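Side-chain contact in hydroxyethylthiazole kinase (Pyrococcus horikoshii, PDB 3HPD), which probably phosphorylates the hydroxyl group of 4-methyl-5-beta-hydroxyethylthiazole, using ATP and a magnesium cofactor, in thiamine biosynthesis: residues A[248-251]-A[252-255]. Sequence-based numbering, arbitrary orientation.
Sequences RINE and NVIR
Asn250 turns its side-chain carbonyl over the start of helix 251-257. Its OD1 accepts from Val253 N at 3.0 Å, and the N-H points nearly straight at the oxygen. CG sits between the backbone N and the carbonyl carbon (chi1 58°), which helps turn OD1 back toward the first turn. Val253 CG2 also lies 3.2 Å from Asn250 OD1. The backbone carbonyl O of Asn250 takes Ile254 N at 3.0 Å, and Arg255 N bonds to Glu251 O at 2.9 Å.

The tight side is apolar, with Ile249 and Ile254 buried. Ile249 CD1 meets Ile254 CG1 at 3.8 Å, and Ile249 CG1 lies 4.1 Å from Val253 CG1. Both pairs cross at about a right angle. Ile249 also packs on Thr220 and Ile223 of helix 210-231, while Ile254 packs on Ile5 and Leu8 of helix 2-14.

The solvent side is polar, with Asn250, Asn252 and Arg255 exposed. Glu251 reaches out with an extended chain, and its OE2 receives Arg255 NH2 at 2.7 Å in a salt bridge. Glu251 OE2 is met on its anti side, at the edge of the guanidinium and near its plane; the carboxylate and guanidinium planes are 75° apart. Glu251 OE1 makes a second salt bridge, to Lys9 NZ. With an alanine here, Arg255 and Lys9 would probably lose the carboxylate they share, and the guanidinium would be freer to turn.

This is an asparagine N-cap followed by an i to i+4 salt bridge, opening the short helix after helix 235-248.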
ATOM      1  N   ARG A 248       4.204 -16.073  14.767  1.00 11.68           N
ATOM      2  CA  ARG A 248       4.771 -16.788  15.912  1.00 12.53           C
ATOM      3  C   ARG A 248       3.783 -17.251  16.975  1.00 13.54           C
ATOM      4  O   ARG A 248       4.040 -18.231  17.674  1.00 13.04           O
ATOM      5  CB  ARG A 248       5.836 -15.926  16.598  1.00 12.54           C
ATOM      6  CG  ARG A 248       7.008 -15.548  15.720  1.00 14.62           C
ATOM      7  CD  ARG A 248       8.026 -14.720  16.499  1.00 16.61           C
ATOM      8  NE  ARG A 248       8.649 -15.486  17.575  1.00 18.48           N
ATOM      9  CZ  ARG A 248       9.565 -15.004  18.410  1.00 19.63           C
ATOM     10  NH1 ARG A 248       9.971 -13.749  18.301  1.00 20.08           N
ATOM     11  NH2 ARG A 248      10.083 -15.783  19.350  1.00 22.56           N
ATOM     12  N   ILE A 249       2.662 -16.555  17.113  1.00 12.67           N
ATOM     13  CA  ILE A 249       1.698 -16.940  18.132  1.00 14.13           C
ATOM     14  C   ILE A 249       1.337 -18.419  17.993  1.00 13.39           C
ATOM     15  O   ILE A 249       1.121 -18.920  16.890  1.00 13.27           O
ATOM     16  CB  ILE A 249       0.427 -16.058  18.068  1.00 15.12           C
ATOM     17  CG1 ILE A 249      -0.473 -16.357  19.269  1.00 15.69           C
ATOM     18  CG2 ILE A 249      -0.315 -16.294  16.758  1.00 15.43           C
ATOM     19  CD1 ILE A 249      -1.610 -15.349  19.450  1.00 17.62           C
ATOM     20  N   ASN A 250       1.302 -19.116  19.122  1.00 13.40           N
ATOM     21  CA  ASN A 250       0.986 -20.536  19.136  1.00 14.68           C
ATOM     22  C   ASN A 250       0.183 -20.883  20.387  1.00 14.63           C
ATOM     23  O   ASN A 250      -0.249 -19.994  21.123  1.00 13.97           O
ATOM     24  CB  ASN A 250       2.277 -21.363  19.094  1.00 15.44           C
ATOM     25  CG  ASN A 250       3.211 -21.049  20.246  1.00 17.92           C
ATOM     26  OD1 ASN A 250       2.775 -20.614  21.309  1.00 17.27           O
ATOM     27  ND2 ASN A 250       4.505 -21.285  20.046  1.00 19.28           N
ATOM     28  N   GLU A 251      -0.004 -22.176  20.631  1.00 15.12           N
ATOM     29  CA  GLU A 251      -0.771 -22.616  21.789  1.00 16.54           C
ATOM     30  C   GLU A 251      -0.255 -22.075  23.117  1.00 15.99           C
ATOM     31  O   GLU A 251      -1.031 -21.578  23.928  1.00 16.74           O
ATOM     32  CB  GLU A 251      -0.809 -24.141  21.860  1.00 19.42           C
ATOM     33  CG  GLU A 251      -1.748 -24.664  22.929  1.00 24.16           C
ATOM     34  CD  GLU A 251      -1.832 -26.173  22.940  1.00 28.75           C
ATOM     35  OE1 GLU A 251      -1.826 -26.770  21.842  1.00 30.90           O
ATOM     36  OE2 GLU A 251      -1.918 -26.763  24.039  1.00 31.83           O
ATOM     37  N   ASN A 252       1.050 -22.170  23.342  1.00 16.86           N
ATOM     38  CA  ASN A 252       1.627 -21.700  24.598  1.00 17.35           C
ATOM     39  C   ASN A 252       1.408 -20.208  24.813  1.00 16.36           C
ATOM     40  O   ASN A 252       1.069 -19.779  25.914  1.00 16.56           O
ATOM     41  CB  ASN A 252       3.127 -22.000  24.651  1.00 20.12           C
ATOM     42  CG  ASN A 252       3.722 -21.729  26.025  1.00 24.18           C
ATOM     43  OD1 ASN A 252       3.470 -22.464  26.978  1.00 27.85           O
ATOM     44  ND2 ASN A 252       4.501 -20.662  26.132  1.00 26.02           N
ATOM     45  N   VAL A 253       1.609 -19.417  23.763  1.00 15.76           N
ATOM     46  CA  VAL A 253       1.429 -17.972  23.870  1.00 13.88           C
ATOM     47  C   VAL A 253      -0.024 -17.628  24.185  1.00 13.67           C
ATOM     48  O   VAL A 253      -0.298 -16.773  25.024  1.00 14.30           O
ATOM     49  CB  VAL A 253       1.862 -17.259  22.569  1.00 13.78           C
ATOM     50  CG1 VAL A 253       1.700 -15.746  22.718  1.00 13.30           C
ATOM     51  CG2 VAL A 253       3.305 -17.608  22.252  1.00 13.46           C
ATOM     52  N   ILE A 254      -0.958 -18.304  23.524  1.00 13.23           N
ATOM     53  CA  ILE A 254      -2.375 -18.055  23.770  1.00 13.70           C
ATOM     54  C   ILE A 254      -2.718 -18.437  25.209  1.00 14.06           C
ATOM     55  O   ILE A 254      -3.413 -17.705  25.910  1.00 13.66           O
ATOM     56  CB  ILE A 254      -3.256 -18.867  22.798  1.00 13.83           C
ATOM     57  CG1 ILE A 254      -3.077 -18.331  21.376  1.00 15.70           C
ATOM     58  CG2 ILE A 254      -4.719 -18.795  23.222  1.00 14.33           C
ATOM     59  CD1 ILE A 254      -3.820 -19.115  20.316  1.00 18.74           C
ATOM     60  N   ARG A 255      -2.212 -19.585  25.646  1.00 15.55           N
ATOM     61  CA  ARG A 255      -2.461 -20.067  27.001  1.00 17.66           C
ATOM     62  C   ARG A 255      -1.968 -19.089  28.063  1.00 17.92           C
ATOM     63  O   ARG A 255      -2.643 -18.858  29.069  1.00 17.68           O
ATOM     64  CB  ARG A 255      -1.778 -21.423  27.200  1.00 20.40           C
ATOM     65  CG  ARG A 255      -1.599 -21.839  28.650  1.00 26.33           C
ATOM     66  CD  ARG A 255      -1.125 -23.280  28.720  1.00 29.15           C
ATOM     67  NE  ARG A 255      -2.050 -24.141  27.992  1.00 31.48           N
ATOM     68  CZ  ARG A 255      -1.714 -24.905  26.959  1.00 32.66           C
ATOM     69  NH1 ARG A 255      -0.462 -24.930  26.521  1.00 33.11           N
ATOM     70  NH2 ARG A 255      -2.642 -25.630  26.351  1.00 33.64           N
TER